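Long-range contacts in VP5 (Halorubrum pleomorphic virus 2, PDB 6QGI), which is an envelope protein of an archaeal pleomorphic virus and probably drives fusion of the viral envelope with the host cell membrane: residues F23-S28 / L114-E119; T164-F169 / T176-T181; P315-L320 / Y344-M349; G331-P336 / S442-K447. All coordinates share one frame; numbering follows the deposited sequence.

Interaction 1 of 4, residues F23-S28 / L114-E119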
loop_
_atom_site.group_PDB
_atom_site.type_symbol
_atom_site.label_atom_id
_atom_site.label_comp_id
_atom_site.label_asym_id
_atom_site.label_seq_id
_atom_site.Cartn_x
_atom_site.Cartn_y
_atom_site.Cartn_z
ATOM N N PHE A 23 0.225 13.357 -3.669
ATOM C CA PHE A 23 0.167 12.100 -4.415
ATOM C C PHE A 23 -1.002 12.070 -5.392
ATOM O O PHE A 23 -2.037 12.691 -5.138
ATOM C CB PHE A 23 0.055 10.930 -3.421
ATOM C CG PHE A 23 0.749 9.635 -3.784
ATOM C CD1 PHE A 23 2.068 9.633 -4.236
ATOM C CD2 PHE A 23 0.117 8.409 -3.592
ATOM C CE1 PHE A 23 2.711 8.434 -4.558
ATOM C CE2 PHE A 23 0.768 7.209 -3.902
ATOM C CZ PHE A 23 2.062 7.230 -4.377
ATOM N N GLU A 24 -0.837 11.341 -6.510
ATOM C CA GLU A 24 -1.889 11.204 -7.513
ATOM C C GLU A 24 -2.846 10.110 -7.077
ATOM O O GLU A 24 -2.460 8.939 -7.000
ATOM C CB GLU A 24 -1.306 10.919 -8.905
ATOM C CG GLU A 24 -0.598 12.121 -9.511
ATOM C CD GLU A 24 0.055 11.916 -10.866
ATOM O OE1 GLU A 24 0.104 10.762 -11.352
ATOM O OE2 GLU A 24 0.515 12.925 -11.447
ATOM N N ILE A 25 -4.082 10.501 -6.742
ATOM C CA ILE A 25 -5.114 9.572 -6.284
ATOM C C ILE A 25 -5.806 8.944 -7.507
ATOM O O ILE A 25 -6.034 9.618 -8.515
ATOM C CB ILE A 25 -6.101 10.270 -5.290
ATOM C CG1 ILE A 25 -5.402 10.463 -3.919
ATOM C CG2 ILE A 25 -7.417 9.485 -5.110
ATOM C CD1 ILE A 25 -5.934 11.482 -3.076
ATOM N N VAL A 26 -6.105 7.634 -7.408
ATOM C CA VAL A 26 -6.791 6.844 -8.432
ATOM C C VAL A 26 -8.240 7.346 -8.513
ATOM O O VAL A 26 -9.011 7.178 -7.562
ATOM C CB VAL A 26 -6.694 5.319 -8.137
ATOM C CG1 VAL A 26 -7.509 4.499 -9.130
ATOM C CG2 VAL A 26 -5.238 4.849 -8.116
ATOM N N GLY A 27 -8.570 7.982 -9.640
ATOM C CA GLY A 27 -9.884 8.553 -9.911
ATOM C C GLY A 27 -11.011 7.545 -9.888
ATOM O O GLY A 27 -10.793 6.353 -10.139
ATOM N N SER A 28 -12.226 8.034 -9.565
ATOM C CA SER A 28 -13.462 7.253 -9.498
ATOM C C SER A 28 -13.711 6.533 -10.834
ATOM O O SER A 28 -13.571 7.137 -11.896
ATOM C CB SER A 28 -14.632 8.165 -9.136
ATOM O OG SER A 28 -15.911 7.631 -9.434
ATOM N N LEU A 114 -7.422 12.097 3.117
ATOM C CA LEU A 114 -8.844 12.425 3.018
ATOM C C LEU A 114 -9.331 12.451 1.570
ATOM O O LEU A 114 -10.495 12.130 1.341
ATOM C CB LEU A 114 -9.176 13.746 3.730
ATOM C CG LEU A 114 -8.943 13.730 5.248
ATOM C CD1 LEU A 114 -9.041 15.112 5.845
ATOM C CD2 LEU A 114 -9.826 12.706 5.942
ATOM N N LYS A 115 -8.446 12.766 0.599
ATOM C CA LYS A 115 -8.787 12.753 -0.828
ATOM C C LYS A 115 -9.025 11.312 -1.298
ATOM O O LYS A 115 -9.901 11.070 -2.130
ATOM C CB LYS A 115 -7.690 13.416 -1.665
ATOM C CG LYS A 115 -7.792 14.920 -1.787
ATOM C CD LYS A 115 -6.625 15.495 -2.577
ATOM C CE LYS A 115 -6.446 16.971 -2.316
ATOM N NZ LYS A 115 -7.570 17.778 -2.866
ATOM N N THR A 116 -8.247 10.360 -0.738
ATOM C CA THR A 116 -8.343 8.921 -1.007
ATOM C C THR A 116 -9.715 8.419 -0.547
ATOM O O THR A 116 -10.330 7.631 -1.268
ATOM C CB THR A 116 -7.189 8.170 -0.321
ATOM O OG1 THR A 116 -5.951 8.756 -0.710
ATOM C CG2 THR A 116 -7.168 6.673 -0.640
ATOM N N TRP A 117 -10.197 8.900 0.628
ATOM C CA TRP A 117 -11.511 8.574 1.194
ATOM C C TRP A 117 -12.608 9.252 0.364
ATOM O O TRP A 117 -13.623 8.619 0.076
ATOM C CB TRP A 117 -11.610 8.989 2.686
ATOM C CG TRP A 117 -12.969 8.769 3.305
ATOM C CD1 TRP A 117 -13.981 9.678 3.398
ATOM C CD2 TRP A 117 -13.455 7.567 3.927
ATOM N NE1 TRP A 117 -15.067 9.117 4.032
ATOM C CE2 TRP A 117 -14.775 7.821 4.361
ATOM C CE3 TRP A 117 -12.907 6.293 4.149
ATOM C CZ2 TRP A 117 -15.552 6.852 5.011
ATOM C CZ3 TRP A 117 -13.679 5.337 4.796
ATOM C CH2 TRP A 117 -14.981 5.622 5.226
ATOM N N ASN A 118 -12.401 10.533 -0.014
ATOM C CA ASN A 118 -13.340 11.326 -0.814
ATOM C C ASN A 118 -13.594 10.691 -2.181
ATOM O O ASN A 118 -14.757 10.565 -2.571
ATOM C CB ASN A 118 -12.849 12.762 -0.966
ATOM C CG ASN A 118 -12.994 13.568 0.296
ATOM O OD1 ASN A 118 -13.559 13.107 1.291
ATOM N ND2 ASN A 118 -12.467 14.783 0.292
ATOM N N GLU A 119 -12.530 10.215 -2.864
ATOM C CA GLU A 119 -12.645 9.543 -4.163
ATOM C C GLU A 119 -13.423 8.237 -4.044
ATOM O O GLU A 119 -14.136 7.874 -4.978
ATOM C CB GLU A 119 -11.266 9.280 -4.793
ATOM C CG GLU A 119 -11.281 9.333 -6.315
ATOM C CD GLU A 119 -11.803 10.608 -6.957
ATOM O OE1 GLU A 119 -11.570 11.703 -6.398
ATOM O OE2 GLU A 119 -12.444 10.511 -8.027
#
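Ile-25 lays its side chain over the helix that carries Thr-116 and Glu-119. CG1 stands anti to the carbonyl carbon (chi1 -74°), and CD1 ends against Thr-116, 3.5 Å from its N and 3.6 Å from its OG1. The other branch, CG2, points further along the helix and rests 3.9 Å from Glu-119 CB. Thr-116 OG1 faces CD1 and CG1 of Ile-25, while its hydrogen bond goes one turn back, to the carbonyl of Asn-112. An extended loop, running from strand 11-13 to helix 37-60, is here draped along the long helix 91-133, with Ile-25 beside Thr-116 and Ser-28 beside Glu-119. Glu-119 CG lies 3.4 Å from Val-26 O, and the bend at chi2 (56°) then turns the carboxylate toward the amide of Ser-28. There OE2 accepts that amide, N to OE2 2.9 Å, through its anti lone pair and at 151° at the hydrogen. Ser-28 CB also sits against OE2. Arg-51 of helix 37-60 touches the Glu-119 side chain and hydrogen-bonds Val-26 O, so a positive charge on that side probably favours the ionised carboxylate.

Interaction 2 of 4, residues T164-F169 / T176-T181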
loop_
_atom_site.group_PDB
_atom_site.type_symbol
_atom_site.label_atom_id
_atom_site.label_comp_id
_atom_site.label_asym_id
_atom_site.label_seq_id
_atom_site.Cartn_x
_atom_site.Cartn_y
_atom_site.Cartn_z
ATOM N N THR A 164 -24.065 18.757 1.403
ATOM C CA THR A 164 -24.548 19.273 2.690
ATOM C C THR A 164 -24.341 18.270 3.839
ATOM O O THR A 164 -24.240 18.692 4.996
ATOM C CB THR A 164 -26.015 19.709 2.599
ATOM O OG1 THR A 164 -26.791 18.701 1.952
ATOM C CG2 THR A 164 -26.176 21.039 1.880
ATOM N N ASP A 165 -24.240 16.964 3.525
ATOM C CA ASP A 165 -24.055 15.934 4.540
ATOM C C ASP A 165 -22.584 15.458 4.630
ATOM O O ASP A 165 -22.293 14.486 5.334
ATOM C CB ASP A 165 -25.029 14.774 4.311
ATOM C CG ASP A 165 -26.471 15.178 4.551
ATOM O OD1 ASP A 165 -26.853 15.339 5.732
ATOM O OD2 ASP A 165 -27.212 15.347 3.560
ATOM N N ALA A 166 -21.657 16.185 3.972
ATOM C CA ALA A 166 -20.217 15.933 4.050
ATOM C C ALA A 166 -19.650 16.742 5.216
ATOM O O ALA A 166 -20.073 17.881 5.431
ATOM C CB ALA A 166 -19.534 16.312 2.744
ATOM N N THR A 167 -18.732 16.150 5.996
ATOM C CA THR A 167 -18.134 16.801 7.174
ATOM C C THR A 167 -17.055 17.802 6.743
ATOM O O THR A 167 -16.487 17.668 5.664
ATOM C CB THR A 167 -17.568 15.734 8.141
ATOM O OG1 THR A 167 -18.474 14.633 8.220
ATOM C CG2 THR A 167 -17.320 16.273 9.549
ATOM N N SER A 168 -16.802 18.821 7.574
ATOM C CA SER A 168 -15.765 19.816 7.310
ATOM C C SER A 168 -14.627 19.593 8.297
ATOM O O SER A 168 -14.844 19.619 9.511
ATOM C CB SER A 168 -16.326 21.230 7.407
ATOM O OG SER A 168 -15.410 22.164 6.860
ATOM N N PHE A 169 -13.430 19.304 7.774
ATOM C CA PHE A 169 -12.248 19.030 8.586
ATOM C C PHE A 169 -11.243 20.167 8.496
ATOM O O PHE A 169 -10.911 20.617 7.401
ATOM C CB PHE A 169 -11.593 17.703 8.159
ATOM C CG PHE A 169 -10.329 17.351 8.914
ATOM C CD1 PHE A 169 -10.388 16.803 10.190
ATOM C CD2 PHE A 169 -9.076 17.558 8.344
ATOM C CE1 PHE A 169 -9.222 16.482 10.884
ATOM C CE2 PHE A 169 -7.913 17.218 9.035
ATOM C CZ PHE A 169 -7.993 16.680 10.298
ATOM N N THR A 176 -9.752 24.677 5.697
ATOM C CA THR A 176 -10.823 23.684 5.825
ATOM C C THR A 176 -10.950 22.840 4.550
ATOM O O THR A 176 -10.724 23.332 3.439
ATOM C CB THR A 176 -12.157 24.335 6.189
ATOM O OG1 THR A 176 -12.408 25.430 5.306
ATOM C CG2 THR A 176 -12.201 24.804 7.637
ATOM N N MET A 177 -11.303 21.565 4.732
ATOM C CA MET A 177 -11.476 20.584 3.669
ATOM C C MET A 177 -12.767 19.800 3.900
ATOM O O MET A 177 -13.007 19.346 5.019
ATOM C CB MET A 177 -10.263 19.637 3.642
ATOM C CG MET A 177 -10.253 18.691 2.471
ATOM S SD MET A 177 -8.926 17.481 2.577
ATOM C CE MET A 177 -9.217 16.609 1.090
ATOM N N SER A 178 -13.590 19.639 2.855
ATOM C CA SER A 178 -14.821 18.861 2.961
ATOM C C SER A 178 -14.491 17.376 2.771
ATOM O O SER A 178 -13.764 17.027 1.840
ATOM C CB SER A 178 -15.855 19.329 1.942
ATOM O OG SER A 178 -17.117 18.723 2.172
ATOM N N VAL A 179 -14.961 16.516 3.684
ATOM C CA VAL A 179 -14.711 15.077 3.611
ATOM C C VAL A 179 -16.040 14.352 3.414
ATOM O O VAL A 179 -17.010 14.609 4.139
ATOM C CB VAL A 179 -13.908 14.515 4.821
ATOM C CG1 VAL A 179 -13.743 12.993 4.726
ATOM C CG2 VAL A 179 -12.543 15.185 4.927
ATOM N N GLY A 180 -16.050 13.461 2.420
ATOM C CA GLY A 180 -17.197 12.648 2.044
ATOM C C GLY A 180 -17.644 11.725 3.156
ATOM O O GLY A 180 -16.812 11.254 3.937
ATOM N N THR A 181 -18.971 11.489 3.259
ATOM C CA THR A 181 -19.504 10.616 4.305
ATOM C C THR A 181 -20.307 9.455 3.747
ATOM O O THR A 181 -21.019 9.602 2.750
ATOM C CB THR A 181 -20.372 11.373 5.328
ATOM O OG1 THR A 181 -21.538 11.904 4.693
ATOM C CG2 THR A 181 -19.611 12.440 6.083
#
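Two nearly straight backbone bonds, both 173° at the hydrogen, grip the centre of this contact: Val-179 N to Thr-167 O at 2.8 Å and Phe-169 N to Met-177 O, also 2.8 Å. Each donor lies in the plane of the carbonyl it meets. Met-177 N returns the second bond to Phe-169 O at 2.9 Å, whereas the return from Thr-167 N to Val-179 O is bent and weak. Beyond the last bridged pair, Thr-167 with Val-179, a side chain takes over: Thr-181 holds OG1 between its backbone N and carbonyl carbon (chi1 64°), and this hydroxyl gives its proton to Asp-165 O at 2.8 Å, from above the carbonyl plane. The same torsion sets Thr-181 CG2 3.3 Å from Thr-167 OG1, crossing that side chain at about a right angle; Thr-167 OG1 itself is hydrogen-bonded to Asp-194. Ala-166 CB sits 3.3 Å from Val-179 O.

This is an antiparallel beta hairpin of strands 167-170 and 176-186. Ser-168 and Ser-178 form its non-hydrogen-bonded pair, while Thr-167, Phe-169, Met-177 and Val-179 share the other face. On that face Phe-169 CB packs 4.2 Å from Val-179 CG2, the ring and Met-177 turn to helix 91-133, and Val-179 also meets Pro-195 and Met-196. Polar bonds thus carry the pairing, backbone to backbone within the ladder and one threonine hydroxyl beyond it; side-chain packing between the strands is slight.

Interaction 3 of 4, residues P315-L320 / Y344-M349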
loop_
_atom_site.group_PDB
_atom_site.type_symbol
_atom_site.label_atom_id
_atom_site.label_comp_id
_atom_site.label_asym_id
_atom_site.label_seq_id
_atom_site.Cartn_x
_atom_site.Cartn_y
_atom_site.Cartn_z
ATOM N N PRO A 315 13.207 -13.341 -5.479
ATOM C CA PRO A 315 14.412 -12.784 -4.836
ATOM C C PRO A 315 14.289 -11.275 -4.577
ATOM O O PRO A 315 13.910 -10.522 -5.475
ATOM C CB PRO A 315 15.522 -13.087 -5.850
ATOM C CG PRO A 315 14.810 -13.290 -7.180
ATOM C CD PRO A 315 13.323 -13.303 -6.952
ATOM N N GLY A 316 14.625 -10.840 -3.368
ATOM C CA GLY A 316 14.549 -9.424 -3.026
ATOM C C GLY A 316 15.034 -9.036 -1.646
ATOM O O GLY A 316 15.466 -9.881 -0.858
ATOM N N THR A 317 14.966 -7.732 -1.358
ATOM C CA THR A 317 15.406 -7.148 -0.090
ATOM C C THR A 317 14.213 -6.836 0.814
ATOM O O THR A 317 13.118 -6.524 0.332
ATOM C CB THR A 317 16.256 -5.894 -0.334
ATOM O OG1 THR A 317 15.594 -5.051 -1.278
ATOM C CG2 THR A 317 17.666 -6.225 -0.822
ATOM N N PHE A 318 14.450 -6.918 2.136
ATOM C CA PHE A 318 13.461 -6.686 3.178
ATOM C C PHE A 318 13.519 -5.294 3.789
ATOM O O PHE A 318 14.582 -4.671 3.903
ATOM C CB PHE A 318 13.624 -7.698 4.318
ATOM C CG PHE A 318 13.117 -9.091 4.057
ATOM C CD1 PHE A 318 11.756 -9.371 4.095
ATOM C CD2 PHE A 318 14.002 -10.142 3.854
ATOM C CE1 PHE A 318 11.290 -10.672 3.893
ATOM C CE2 PHE A 318 13.535 -11.440 3.657
ATOM C CZ PHE A 318 12.184 -11.696 3.677
ATOM N N ALA A 319 12.341 -4.849 4.225
ATOM C CA ALA A 319 12.091 -3.618 4.950
ATOM C C ALA A 319 11.125 -3.953 6.067
ATOM O O ALA A 319 10.142 -4.667 5.836
ATOM C CB ALA A 319 11.519 -2.556 4.023
ATOM N N LEU A 320 11.447 -3.533 7.290
ATOM C CA LEU A 320 10.593 -3.796 8.440
ATOM C C LEU A 320 10.220 -2.497 9.099
ATOM O O LEU A 320 11.110 -1.682 9.346
ATOM C CB LEU A 320 11.310 -4.705 9.458
ATOM C CG LEU A 320 11.598 -6.171 9.099
ATOM C CD1 LEU A 320 12.129 -6.892 10.299
ATOM C CD2 LEU A 320 10.353 -6.918 8.706
ATOM N N TYR A 344 7.803 -5.371 4.380
ATOM C CA TYR A 344 7.879 -4.933 2.991
ATOM C C TYR A 344 8.953 -5.748 2.260
ATOM O O TYR A 344 9.870 -6.277 2.897
ATOM C CB TYR A 344 8.116 -3.418 2.877
ATOM C CG TYR A 344 6.979 -2.601 3.453
ATOM C CD1 TYR A 344 5.813 -2.386 2.727
ATOM C CD2 TYR A 344 7.051 -2.081 4.741
ATOM C CE1 TYR A 344 4.746 -1.672 3.266
ATOM C CE2 TYR A 344 5.996 -1.352 5.285
ATOM C CZ TYR A 344 4.844 -1.153 4.544
ATOM O OH TYR A 344 3.801 -0.428 5.065
ATOM N N PHE A 345 8.786 -5.924 0.939
ATOM C CA PHE A 345 9.707 -6.710 0.125
ATOM C C PHE A 345 9.873 -6.074 -1.252
ATOM O O PHE A 345 8.923 -6.040 -2.039
ATOM C CB PHE A 345 9.223 -8.169 0.017
ATOM C CG PHE A 345 10.265 -9.180 -0.410
ATOM C CD1 PHE A 345 11.268 -9.583 0.467
ATOM C CD2 PHE A 345 10.204 -9.779 -1.664
ATOM C CE1 PHE A 345 12.214 -10.537 0.083
ATOM C CE2 PHE A 345 11.149 -10.736 -2.046
ATOM C CZ PHE A 345 12.140 -11.117 -1.166
ATOM N N THR A 346 11.076 -5.525 -1.515
ATOM C CA THR A 346 11.430 -4.890 -2.782
ATOM C C THR A 346 12.078 -5.953 -3.647
ATOM O O THR A 346 13.141 -6.471 -3.295
ATOM C CB THR A 346 12.324 -3.671 -2.550
ATOM O OG1 THR A 346 11.708 -2.827 -1.575
ATOM C CG2 THR A 346 12.594 -2.889 -3.836
ATOM N N ALA A 347 11.420 -6.307 -4.757
ATOM C CA ALA A 347 11.887 -7.356 -5.656
ATOM C C ALA A 347 11.570 -7.067 -7.104
ATOM O O ALA A 347 10.644 -6.318 -7.409
ATOM C CB ALA A 347 11.245 -8.676 -5.264
ATOM N N ASP A 348 12.328 -7.707 -8.002
ATOM C CA ASP A 348 12.093 -7.618 -9.437
ATOM C C ASP A 348 11.047 -8.680 -9.768
ATOM O O ASP A 348 11.357 -9.880 -9.770
ATOM C CB ASP A 348 13.397 -7.795 -10.247
ATOM C CG ASP A 348 13.226 -7.682 -11.752
ATOM O OD1 ASP A 348 12.092 -7.447 -12.202
ATOM O OD2 ASP A 348 14.229 -7.831 -12.476
ATOM N N MET A 349 9.795 -8.229 -10.011
ATOM C CA MET A 349 8.643 -9.084 -10.319
ATOM C C MET A 349 8.873 -9.921 -11.574
ATOM O O MET A 349 8.241 -10.965 -11.729
ATOM C CB MET A 349 7.353 -8.255 -10.469
ATOM C CG MET A 349 6.944 -7.531 -9.194
ATOM S SD MET A 349 6.609 -8.634 -7.799
ATOM C CE MET A 349 7.508 -7.795 -6.499
#
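Strands 312-320 and 343-355 run antiparallel here, in the buried part of the beta region, with Thr-317/Thr-346 and Ala-319/Tyr-344 as hydrogen-bonded pairs and Phe-318/Phe-345 as the non-hydrogen-bonded pair between them. Thr-317 and Thr-346 exchange two equal bonds, N to O 2.9 Å each way. At the next pair the bonds differ: Tyr-344 N reaches Ala-319 O at 2.8 Å and 169°, but Ala-319 N approaches Tyr-344 O from well above the carbonyl plane, at 3.1 Å. On the face shared by these two pairs Ala-319 CB meets Tyr-344 CB at 3.7 Å, and the tyrosine ring leads away to hydrogen-bond Asn-62 through its hydroxyl.

The opposite face belongs to the phenylalanines. Phe-345 swings CG anti to its backbone N (chi1 -161°), so that its CD1-CE1 edge points into the face of the Phe-318 ring, CD1 to CE1 of Phe-318 3.6 Å, in an edge-to-face stack with planes at 63°. The far end of the Phe-345 ring lies across Gly-316, CZ to Gly-316 N 3.3 Å; Gly-316, without a side chain, lets this ring and Ala-347 CB come close to its backbone. The edge-to-face geometry sets the ring hydrogens of Phe-345 against the pi cloud of Phe-318, which probably adds a small electrostatic gain to the dispersion of this buried packing.

Interaction 4 of 4, residues G331-P336 / S442-K447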
loop_
_atom_site.group_PDB
_atom_site.type_symbol
_atom_site.label_atom_id
_atom_site.label_comp_id
_atom_site.label_asym_id
_atom_site.label_seq_id
_atom_site.Cartn_x
_atom_site.Cartn_y
_atom_site.Cartn_z
ATOM N N GLY A 331 16.417 -20.105 6.101
ATOM C CA GLY A 331 15.805 -21.413 6.332
ATOM C C GLY A 331 14.557 -21.406 7.198
ATOM O O GLY A 331 13.913 -22.447 7.363
ATOM N N LYS A 332 14.208 -20.233 7.753
ATOM C CA LYS A 332 13.084 -20.064 8.667
ATOM C C LYS A 332 11.809 -19.593 7.968
ATOM O O LYS A 332 11.856 -18.882 6.959
ATOM C CB LYS A 332 13.452 -19.083 9.798
ATOM C CG LYS A 332 14.608 -19.533 10.693
ATOM C CD LYS A 332 14.261 -20.749 11.554
ATOM C CE LYS A 332 15.417 -21.183 12.424
ATOM N NZ LYS A 332 15.119 -22.442 13.157
ATOM N N THR A 333 10.665 -20.015 8.518
ATOM C CA THR A 333 9.338 -19.655 8.034
ATOM C C THR A 333 8.784 -18.541 8.923
ATOM O O THR A 333 8.813 -18.664 10.151
ATOM C CB THR A 333 8.428 -20.881 8.017
ATOM O OG1 THR A 333 8.951 -21.874 7.127
ATOM C CG2 THR A 333 7.015 -20.528 7.648
ATOM N N TYR A 334 8.255 -17.476 8.303
ATOM C CA TYR A 334 7.735 -16.329 9.026
ATOM C C TYR A 334 6.299 -16.054 8.683
ATOM O O TYR A 334 5.901 -16.153 7.520
ATOM C CB TYR A 334 8.591 -15.092 8.747
ATOM C CG TYR A 334 9.965 -15.196 9.365
ATOM C CD1 TYR A 334 10.162 -14.932 10.720
ATOM C CD2 TYR A 334 11.061 -15.604 8.614
ATOM C CE1 TYR A 334 11.419 -15.059 11.305
ATOM C CE2 TYR A 334 12.326 -15.729 9.188
ATOM C CZ TYR A 334 12.497 -15.457 10.534
ATOM O OH TYR A 334 13.725 -15.595 11.121
ATOM N N ASP A 335 5.520 -15.743 9.720
ATOM C CA ASP A 335 4.118 -15.405 9.608
ATOM C C ASP A 335 4.005 -13.915 9.870
ATOM O O ASP A 335 4.197 -13.469 11.009
ATOM C CB ASP A 335 3.247 -16.245 10.557
ATOM C CG ASP A 335 1.747 -16.116 10.322
ATOM O OD1 ASP A 335 1.349 -15.508 9.299
ATOM O OD2 ASP A 335 0.969 -16.616 11.165
ATOM N N PRO A 336 3.757 -13.112 8.819
ATOM C CA PRO A 336 3.709 -11.653 9.022
ATOM C C PRO A 336 2.553 -11.194 9.902
ATOM O O PRO A 336 2.626 -10.119 10.487
ATOM C CB PRO A 336 3.604 -11.071 7.620
ATOM C CG PRO A 336 3.413 -12.201 6.719
ATOM C CD PRO A 336 3.519 -13.493 7.414
ATOM N N SER A 442 2.278 -16.164 4.918
ATOM C CA SER A 442 3.486 -16.848 5.347
ATOM C C SER A 442 4.444 -17.110 4.183
ATOM O O SER A 442 4.024 -17.275 3.033
ATOM C CB SER A 442 3.140 -18.150 6.049
ATOM O OG SER A 442 2.554 -17.921 7.318
ATOM N N PHE A 443 5.740 -17.094 4.501
ATOM C CA PHE A 443 6.841 -17.253 3.560
ATOM C C PHE A 443 8.065 -17.841 4.260
ATOM O O PHE A 443 8.253 -17.636 5.463
ATOM C CB PHE A 443 7.197 -15.886 2.919
ATOM C CG PHE A 443 7.739 -14.857 3.888
ATOM C CD1 PHE A 443 6.879 -14.044 4.623
ATOM C CD2 PHE A 443 9.108 -14.718 4.086
ATOM C CE1 PHE A 443 7.382 -13.119 5.547
ATOM C CE2 PHE A 443 9.609 -13.792 5.006
ATOM C CZ PHE A 443 8.742 -12.991 5.723
ATOM N N THR A 444 8.919 -18.521 3.490
ATOM C CA THR A 444 10.142 -19.127 4.005
ATOM C C THR A 444 11.346 -18.559 3.253
ATOM O O THR A 444 11.335 -18.517 2.023
ATOM C CB THR A 444 10.064 -20.667 3.894
ATOM O OG1 THR A 444 8.791 -21.121 4.363
ATOM C CG2 THR A 444 11.189 -21.371 4.650
ATOM N N ILE A 445 12.379 -18.133 3.989
ATOM C CA ILE A 445 13.613 -17.626 3.393
ATOM C C ILE A 445 14.435 -18.855 2.998
ATOM O O ILE A 445 14.962 -19.530 3.870
ATOM C CB ILE A 445 14.366 -16.656 4.353
ATOM C CG1 ILE A 445 13.488 -15.433 4.711
ATOM C CG2 ILE A 445 15.691 -16.216 3.741
ATOM C CD1 ILE A 445 13.888 -14.682 5.947
ATOM N N ASP A 446 14.482 -19.192 1.701
ATOM C CA ASP A 446 15.234 -20.356 1.222
ATOM C C ASP A 446 16.734 -20.096 1.247
ATOM O O ASP A 446 17.512 -21.040 1.409
ATOM C CB ASP A 446 14.802 -20.746 -0.199
ATOM C CG ASP A 446 13.408 -21.335 -0.329
ATOM O OD1 ASP A 446 12.803 -21.684 0.716
ATOM O OD2 ASP A 446 12.932 -21.467 -1.473
ATOM N N LYS A 447 17.136 -18.817 1.077
ATOM C CA LYS A 447 18.529 -18.372 1.051
ATOM C C LYS A 447 18.649 -16.871 1.350
ATOM O O LYS A 447 17.743 -16.100 1.034
ATOM C CB LYS A 447 19.139 -18.670 -0.334
ATOM C CG LYS A 447 20.647 -18.897 -0.339
ATOM C CD LYS A 447 21.333 -18.279 -1.564
ATOM C CE LYS A 447 21.186 -19.065 -2.848
ATOM N NZ LYS A 447 21.712 -18.305 -4.013
#
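Tyr-334 starts its contact at CB, which lies over the face of the Phe-443 ring in a CH-pi arrangement, 4.1 Å from the centroid and 28° off the ring normal. With CG anti to the carbonyl carbon (chi1 -69°), the tyrosine ring then runs on toward Ile-445: CD2 skirts its CD1, and CE2 meets the same methyl at 3.7 Å. The tip, OH, is hydrogen-bonded to the amide of Glu-329. Phe-443 can slide beneath CB because its own CG takes the crowded position between backbone N and carbonyl carbon (chi1 65°); Pro-336 CG closes on its edge.

The backbones carrying them, strands 333-334 and 443-450, pair antiparallel. Tyr-334 N points almost along the C=O of Phe-443 at 2.8 Å, and the return bond from Phe-443 N to Tyr-334 O is longer, 3.2 Å. Further along, Gly-331 N binds Ile-445 O at 2.7 Å. On the other face Thr-333 OG1 and Thr-444 OG1 share a hydrogen bond of 2.9 Å. The faces thus differ: bonded hydroxyls on the more exposed one, and on the other aromatic and aliphatic carbon, of which Phe-443 and Ile-445 reach isoleucines of strand 301-307.

How the interactions relate
The four contacts fall into two touching pairs on opposite sides of the chain's centre. Interactions 1 and 2 share helix 91-133: while 23-28 lies along one side of it, Trp-117 and Asn-118 hydrogen-bond Gly-180 of the hairpin, and Leu-114 packs on Phe-169. Interactions 3 and 4 belong to the beta region, their segments alternating along the chain, and meet where Phe-318 CZ packs 3.6 Å from Phe-443 CE2. Interaction 3 is the buried one, rich in aromatic packing; interactions 1 and 4 lie at the surface, and 2 is intermediate. Interaction 1 alone pairs no strands, relying on one carboxylate-to-amide bond and aliphatic packing.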